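Xaa-Pro dipeptidase (Mycobacterium tuberculosis, PDB 5E2C) probably acts as a metal-dependent aminopeptidase of the creatinase/prolidase family, and is represented here by its N-terminal domain alone. Local coordinates at residues 36-41 with 55-60; 77-82 with 105-110. All blocks are in the same frame, centred on the assembly; numbering follows the deposited sequence. Where two conformers were deposited one is given.

In the fold
Contact 1 lies near the surface of the creatinase/prolidase N-terminal domain, where the loop before strand 40-44 meets the turn after strand 51-54. Contact 2 pairs helices 77-87 and 102-111, with its centre about 16 Å from that of contact 1. The two contacts nevertheless meet, because Asn38, Ala40 and Leu41 pack against Val77 and Leu81 of helix 77-87: CD1 of Leu81 lies 3.4 Å from Ala40 O, and CG2 of Val77 lies 3.7 Å from Ala40 CB. Both thus belong to one layered α/β unit. In this family the metal site belongs to the catalytic domain, absent from this chain, so neither contact can be related here to an active site.

Contact 1 of 2, residues 36-41 with 55-60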
ATOM      1  N   GLY A  36     -18.774  -7.140   0.483  1.00 12.83           N
ATOM      2  CA  GLY A  36     -18.728  -5.776   0.998  1.00 13.89           C
ATOM      3  C   GLY A  36     -17.430  -5.064   0.657  1.00 13.91           C
ATOM      4  O   GLY A  36     -16.382  -5.694   0.465  1.00 16.07           O
ATOM      5  N   SER A  37     -17.505  -3.739   0.600  1.00 13.85           N
ATOM      6  CA  SER A  37     -16.393  -2.911   0.153  1.00 14.75           C
ATOM      7  C   SER A  37     -15.300  -2.756   1.202  1.00 13.79           C
ATOM      8  O   SER A  37     -14.260  -2.172   0.923  1.00 16.06           O
ATOM      9  CB  SER A  37     -16.900  -1.521  -0.218  1.00 18.20           C
ATOM     10  OG  SER A  37     -17.189  -0.800   0.954  1.00 20.00           O
ATOM     11  N   ASN A  38     -15.557  -3.199   2.423  1.00 13.80           N
ATOM     12  CA  ASN A  38     -14.517  -3.274   3.428  1.00 13.99           C
ATOM     13  C   ASN A  38     -14.576  -4.616   4.137  1.00 13.61           C
ATOM     14  O   ASN A  38     -15.613  -5.021   4.645  1.00 13.52           O
ATOM     15  CB  ASN A  38     -14.662  -2.156   4.451  1.00 16.21           C
ATOM     16  CG  ASN A  38     -13.505  -2.122   5.435  1.00 18.16           C
ATOM     17  OD1 ASN A  38     -12.332  -2.285   5.060  1.00 24.83           O
ATOM     18  ND2 ASN A  38     -13.827  -1.945   6.688  1.00 19.18           N
ATOM     19  N   GLY A  39     -13.450  -5.307   4.173  1.00 11.33           N
ATOM     20  CA  GLY A  39     -13.433  -6.639   4.730  1.00 10.64           C
ATOM     21  C   GLY A  39     -12.046  -7.224   4.698  1.00 10.19           C
ATOM     22  O   GLY A  39     -11.224  -6.850   3.864  1.00 10.72           O
ATOM     23  N   ALA A  40     -11.791  -8.143   5.620  1.00  9.20           N
ATOM     24  CA  ALA A  40     -10.544  -8.877   5.642  1.00  8.67           C
ATOM     25  C   ALA A  40     -10.843 -10.253   6.215  1.00  8.16           C
ATOM     26  O   ALA A  40     -11.845 -10.461   6.893  1.00  8.56           O
ATOM     27  CB  ALA A  40      -9.502  -8.146   6.478  1.00  8.82           C
ATOM     28  N   LEU A  41      -9.973 -11.200   5.917  1.00  7.99           N
ATOM     29  CA  LEU A  41     -10.205 -12.587   6.277  1.00  8.60           C
ATOM     30  C   LEU A  41      -8.907 -13.163   6.835  1.00  8.64           C
ATOM     31  O   LEU A  41      -7.828 -12.919   6.279  1.00  8.88           O
ATOM     32  CB  LEU A  41     -10.638 -13.374   5.038  1.00  9.29           C
ATOM     33  CG  LEU A  41     -11.031 -14.824   5.258  1.00  9.28           C
ATOM     34  CD1 LEU A  41     -12.356 -14.869   6.006  1.00 10.35           C
ATOM     35  CD2 LEU A  41     -11.130 -15.538   3.926  1.00  9.77           C
ATOM     36  N   ASP A  55     -16.935  -3.900   8.842  1.00 15.03           N
ATOM     37  CA  ASP A  55     -17.456  -2.852   9.717  1.00 16.36           C
ATOM     38  C   ASP A  55     -18.986  -2.924   9.812  1.00 15.93           C
ATOM     39  O   ASP A  55     -19.627  -3.740   9.149  1.00 14.61           O
ATOM     40  CB  ASP A  55     -16.943  -1.481   9.277  1.00 20.19           C
ATOM     41  CG  ASP A  55     -17.389  -1.100   7.881  1.00 20.21           C
ATOM     42  OD1 ASP A  55     -18.571  -0.808   7.720  1.00 20.42           O
ATOM     43  OD2 ASP A  55     -16.547  -1.041   6.953  1.00 23.69           O
ATOM     44  N   GLY A  56     -19.555  -2.089  10.667  1.00 15.34           N
ATOM     45  CA  GLY A  56     -20.989  -2.142  10.984  1.00 16.19           C
ATOM     46  C   GLY A  56     -21.949  -1.978   9.807  1.00 16.02           C
ATOM     47  O   GLY A  56     -23.080  -2.454   9.869  1.00 17.10           O
ATOM     48  N   ARG A  57     -21.498  -1.333   8.735  1.00 16.61           N
ATOM     49  CA  ARG A  57     -22.326  -1.138   7.531  1.00 16.40           C
ATOM     50  C   ARG A  57     -22.732  -2.503   6.953  1.00 15.77           C
ATOM     51  O   ARG A  57     -23.778  -2.640   6.325  1.00 15.32           O
ATOM     52  CB  ARG A  57     -21.565  -0.342   6.458  1.00 17.96           C
ATOM     53  CG  ARG A  57     -21.161   1.095   6.827  1.00 18.67           C
ATOM     54  CD  ARG A  57     -20.257   1.726   5.758  1.00 19.55           C
ATOM     55  NE  ARG A  57     -18.966   1.066   5.622  1.00 19.14           N
ATOM     56  CZ  ARG A  57     -18.071   1.308   4.666  1.00 19.04           C
ATOM     57  NH1 ARG A  57     -18.299   2.202   3.716  1.00 21.64           N
ATOM     58  NH2 ARG A  57     -16.921   0.639   4.654  1.00 18.96           N
ATOM     59  N   TYR A  58     -21.907  -3.515   7.205  1.00 14.54           N
ATOM     60  CA  TYR A  58     -22.024  -4.809   6.550  1.00 14.50           C
ATOM     61  C   TYR A  58     -22.383  -5.977   7.462  1.00 13.78           C
ATOM     62  O   TYR A  58     -22.239  -7.149   7.063  1.00 14.05           O
ATOM     63  CB  TYR A  58     -20.702  -5.107   5.855  1.00 14.74           C
ATOM     64  CG  TYR A  58     -20.427  -4.157   4.721  1.00 13.21           C
ATOM     65  CD1 TYR A  58     -21.262  -4.118   3.614  1.00 14.15           C
ATOM     66  CD2 TYR A  58     -19.351  -3.281   4.763  1.00 14.52           C
ATOM     67  CE1 TYR A  58     -21.011  -3.261   2.574  1.00 14.87           C
ATOM     68  CE2 TYR A  58     -19.104  -2.400   3.728  1.00 15.46           C
ATOM     69  CZ  TYR A  58     -19.950  -2.392   2.641  1.00 14.67           C
ATOM     70  OH  TYR A  58     -19.698  -1.532   1.610  1.00 20.36           O
ATOM     71  N   ARG A  59     -22.827  -5.683   8.681  1.00 15.02           N
ATOM     72  CA  ARG A  59     -23.185  -6.724   9.636  1.00 17.23           C
ATOM     73  C   ARG A  59     -24.221  -7.700   9.086  1.00 16.87           C
ATOM     74  O   ARG A  59     -24.033  -8.910   9.156  1.00 16.46           O
ATOM     75  CB  ARG A  59     -23.694  -6.114  10.942  1.00 20.09           C
ATOM     76  CG  ARG A  59     -23.912  -7.137  12.044  1.00 23.29           C
ATOM     77  CD  ARG A  59     -24.679  -6.530  13.204  1.00 28.26           C
ATOM     78  NE  ARG A  59     -23.949  -5.409  13.786  1.00 31.85           N
ATOM     79  CZ  ARG A  59     -23.022  -5.505  14.740  1.00 33.05           C
ATOM     80  NH1 ARG A  59     -22.685  -6.683  15.264  1.00 36.32           N
ATOM     81  NH2 ARG A  59     -22.428  -4.402  15.182  1.00 33.90           N
ATOM     82  N   THR A  60     -25.305  -7.166   8.541  0.50 16.25           N
ATOM     83  CA  THR A  60     -26.364  -8.005   7.987  0.50 16.44           C
ATOM     84  C   THR A  60     -25.879  -8.796   6.768  0.50 14.39           C
ATOM     85  O   THR A  60     -26.167  -9.988   6.633  0.50 15.03           O
ATOM     86  CB  THR A  60     -27.581  -7.143   7.611  0.50 17.25           C
ATOM     87  OG1 THR A  60     -28.139  -6.572   8.801  0.50 22.35           O
ATOM     88  CG2 THR A  60     -28.622  -7.975   6.911  0.50 17.96           C
TER
HETATM   89  O   HOH W   1     -15.051   1.058   2.391  1.00 35.15           O
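Asn38 and Ser37 join Asp55, Arg57 and Tyr58 in a polar surface contact at the open end of a β-hairpin, where the loop entering strand 40-44 faces the turn that leaves strand 51-54. ND2 of Asn38 donates to Asp55 OD2 (2.9 Å, 158° at the hydrogen), using the anti lone pair of that oxygen; the amide and carboxylate are nearly coplanar, their planes 21° apart. A chi1 of -174° puts Asn38 CG anti to the backbone N, and from there the amide reaches Asp55 through ND2. Asp55 is also gripped from within its own turn. Arg57 meets it side-on, NE to OD1 at 2.8 Å in the salt bridge and NH2 to OD2, both on the syn sides, while the backbone N of Arg57 reaches OD1 from the anti side. Each carboxylate oxygen therefore has two donors, which should fix the rotation of the group and favour its charged form. A water bridges Arg57 NH2 and Ser37 OG.

Beside this network, the Tyr58 ring is sandwiched. Gly36 CA sits over one face, 4.0 Å from the ring centroid, in a CH-pi contact for which a glycine, with no side chain to intervene, brings its backbone close. Arg57 CB covers the opposite face toward the rim. Tyr58 CE2 in turn lies over one face of the Arg57 guanidinium. The phenol ends in a hydrogen bond of 2.7 Å between Tyr58 OH and Ser37 OG, in which either hydroxyl may donate. Asn38 O also accepts a hydrogen bond from Thr54 OG1 of strand 51-54. The bond from Arg57 N to Asp55 OD1 makes an Asx turn, which here carries the chain from strand 51-54 to Tyr58, the N-cap of helix 59-65.

Contact 2 of 2, residues 77-82 with 105-110; sequences VGRYLA and LDALAG
Leu108 packs on Gly78 and Ala82 where two helices of the α/β domain run side by side, helix 102-111 being the connection of the β-α-β crossover between strands 92-95 and 118-121. The short segments run roughly parallel, with axes 8.3 Å apart at their closest and a crossing angle of -30°. The CD2 methyl of Leu108 does most of the touching. It comes down over the face of the Gly78-Arg79 peptide, 3.4 Å from Gly78 C and 3.5 Å from Arg79 N. One turn after Gly78, CB of Ala82 meets the same methyl, 4.0 Å from Leu108 CD2.

At the exposed margin, Arg79 meets the backbone of Ala107. Its CG, anti to the backbone N (chi1 -171°), rests 3.6 Å from Ala107 O, and the chain continues extended to NE. A water links the two helices there, accepting from Arg79 NE and donating to Ala107 O, each at 2.6 Å.

On helix 102-111, Asp106 also forms a salt bridge with Arg121 of the second subunit. Within the chain, the two helices rest on different parts of the sheet: Val77 and Leu81 pack against strands 40-44 and 51-54, whereas Leu105, Leu108 and Ala109 touch Leu119 of strand 118-121.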
ATOM      1  N   VAL A  77     -10.164  -3.477  10.121  1.00  9.83           N
ATOM      2  CA  VAL A  77     -10.395  -4.920  10.010  1.00 10.34           C
ATOM      3  C   VAL A  77      -9.088  -5.723   9.933  1.00 10.52           C
ATOM      4  O   VAL A  77      -8.966  -6.777  10.543  1.00 10.81           O
ATOM      5  CB  VAL A  77     -11.358  -5.261   8.853  1.00 11.53           C
ATOM      6  CG1 VAL A  77     -12.731  -4.677   9.123  1.00 12.84           C
ATOM      7  CG2 VAL A  77     -10.823  -4.804   7.498  1.00 12.17           C
ATOM      8  N   GLY A  78      -8.122  -5.226   9.175  1.00 10.91           N
ATOM      9  CA  GLY A  78      -6.842  -5.915   9.029  1.00 10.73           C
ATOM     10  C   GLY A  78      -6.113  -5.972  10.350  1.00 10.59           C
ATOM     11  O   GLY A  78      -5.649  -7.029  10.797  1.00  9.85           O
ATOM     12  N   ARG A  79      -6.024  -4.816  10.988  1.00 11.82           N
ATOM     13  CA  ARG A  79      -5.389  -4.704  12.281  1.00 12.96           C
ATOM     14  C   ARG A  79      -6.025  -5.629  13.324  1.00 11.22           C
ATOM     15  O   ARG A  79      -5.338  -6.322  14.073  1.00 11.14           O
ATOM     16  CB  ARG A  79      -5.483  -3.254  12.727  1.00 15.74           C
ATOM     17  CG  ARG A  79      -4.684  -2.951  13.940  1.00 19.18           C
ATOM     18  CD  ARG A  79      -5.208  -1.708  14.617  1.00 22.86           C
ATOM     19  NE  ARG A  79      -4.490  -1.580  15.862  1.00 28.60           N
ATOM     20  CZ  ARG A  79      -4.768  -2.256  16.976  1.00 32.93           C
ATOM     21  NH1 ARG A  79      -5.811  -3.091  17.046  1.00 34.35           N
ATOM     22  NH2 ARG A  79      -3.995  -2.073  18.038  1.00 36.64           N
ATOM     23  N   TYR A  80      -7.352  -5.642  13.375  1.00 10.35           N
ATOM     24  CA  TYR A  80      -8.048  -6.542  14.272  1.00 10.17           C
ATOM     25  C   TYR A  80      -7.649  -7.990  14.061  1.00  9.45           C
ATOM     26  O   TYR A  80      -7.342  -8.704  15.020  1.00 10.12           O
ATOM     27  CB  TYR A  80      -9.561  -6.391  14.106  1.00 11.15           C
ATOM     28  CG  TYR A  80     -10.277  -7.432  14.904  1.00 12.29           C
ATOM     29  CD1 TYR A  80     -10.443  -7.275  16.279  1.00 13.42           C
ATOM     30  CD2 TYR A  80     -10.737  -8.595  14.315  1.00 12.76           C
ATOM     31  CE1 TYR A  80     -11.053  -8.246  17.028  1.00 15.36           C
ATOM     32  CE2 TYR A  80     -11.363  -9.571  15.059  1.00 15.48           C
ATOM     33  CZ  TYR A  80     -11.524  -9.381  16.421  1.00 16.90           C
ATOM     34  OH  TYR A  80     -12.144 -10.337  17.176  1.00 19.71           O
ATOM     35  N   LEU A  81      -7.634  -8.424  12.799  1.00  8.41           N
ATOM     36  CA  LEU A  81      -7.292  -9.804  12.487  1.00  8.92           C
ATOM     37  C   LEU A  81      -5.832 -10.157  12.757  1.00  9.06           C
ATOM     38  O   LEU A  81      -5.551 -11.262  13.235  1.00  9.50           O
ATOM     39  CB  LEU A  81      -7.685 -10.167  11.055  1.00  9.71           C
ATOM     40  CG  LEU A  81      -9.203 -10.218  10.860  1.00  9.36           C
ATOM     41  CD1 LEU A  81      -9.540 -10.473   9.390  1.00 10.25           C
ATOM     42  CD2 LEU A  81      -9.878 -11.266  11.735  1.00 10.20           C
ATOM     43  N   ALA A  82      -4.917  -9.235  12.492  1.00  8.81           N
ATOM     44  CA  ALA A  82      -3.528  -9.456  12.875  1.00  9.83           C
ATOM     45  C   ALA A  82      -3.437  -9.642  14.398  1.00 10.06           C
ATOM     46  O   ALA A  82      -2.727 -10.529  14.869  1.00 11.25           O
ATOM     47  CB  ALA A  82      -2.634  -8.331  12.414  1.00 10.89           C
ATOM     48  N   LEU A 105       0.680  -1.590   7.207  1.00  8.71           N
ATOM     49  CA  LEU A 105       1.604  -2.576   7.770  1.00  8.52           C
ATOM     50  C   LEU A 105       2.075  -2.153   9.169  1.00  8.45           C
ATOM     51  O   LEU A 105       2.137  -2.988  10.076  1.00  8.62           O
ATOM     52  CB  LEU A 105       2.796  -2.791   6.847  1.00  9.70           C
ATOM     53  CG  LEU A 105       3.817  -3.814   7.365  1.00 11.38           C
ATOM     54  CD1 LEU A 105       3.231  -5.210   7.463  1.00 12.05           C
ATOM     55  CD2 LEU A 105       5.069  -3.833   6.520  1.00 12.38           C
ATOM     56  N   ASP A 106       2.379  -0.870   9.356  1.00  9.75           N
ATOM     57  CA  ASP A 106       2.735  -0.358  10.692  1.00 10.38           C
ATOM     58  C   ASP A 106       1.617  -0.670  11.708  1.00  9.57           C
ATOM     59  O   ASP A 106       1.888  -1.041  12.871  1.00  9.66           O
ATOM     60  CB  ASP A 106       2.984   1.142  10.667  1.00 11.48           C
ATOM     61  CG  ASP A 106       4.243   1.547   9.886  1.00 13.32           C
ATOM     62  OD1 ASP A 106       5.118   0.694   9.576  1.00 14.26           O
ATOM     63  OD2 ASP A 106       4.377   2.760   9.618  1.00 15.35           O
ATOM     64  N   ALA A 107       0.361  -0.546  11.282  1.00  9.08           N
ATOM     65  CA  ALA A 107      -0.767  -0.876  12.181  1.00  9.43           C
ATOM     66  C   ALA A 107      -0.838  -2.363  12.509  1.00  9.35           C
ATOM     67  O   ALA A 107      -1.075  -2.729  13.672  1.00 11.55           O
ATOM     68  CB  ALA A 107      -2.094  -0.410  11.611  1.00 10.05           C
ATOM     69  N   LEU A 108      -0.662  -3.209  11.490  1.00  9.72           N
ATOM     70  CA  LEU A 108      -0.631  -4.663  11.691  1.00  9.70           C
ATOM     71  C   LEU A 108       0.463  -5.003  12.695  1.00 11.24           C
ATOM     72  O   LEU A 108       0.228  -5.790  13.616  1.00 11.97           O
ATOM     73  CB  LEU A 108      -0.360  -5.432  10.391  1.00 10.11           C
ATOM     74  CG  LEU A 108      -1.350  -5.222   9.224  1.00  9.89           C
ATOM     75  CD1 LEU A 108      -1.027  -6.174   8.092  1.00 10.89           C
ATOM     76  CD2 LEU A 108      -2.785  -5.408   9.690  1.00 10.88           C
ATOM     77  N   ALA A 109       1.649  -4.413  12.498  1.00  9.79           N
ATOM     78  CA  ALA A 109       2.808  -4.685  13.368  1.00 10.10           C
ATOM     79  C   ALA A 109       2.524  -4.237  14.791  1.00 10.33           C
ATOM     80  O   ALA A 109       2.889  -4.926  15.739  1.00 11.72           O
ATOM     81  CB  ALA A 109       4.057  -4.004  12.837  1.00 10.73           C
ATOM     82  N   GLY A 110       1.859  -3.096  14.938  1.00 11.39           N
ATOM     83  CA  GLY A 110       1.459  -2.566  16.247  1.00 13.62           C
ATOM     84  C   GLY A 110       0.528  -3.509  16.986  1.00 14.03           C
ATOM     85  O   GLY A 110       0.640  -3.698  18.202  1.00 15.84           O
TER
HETATM   86  O   HOH W   2      -2.006  -1.107  15.524  1.00 28.55           O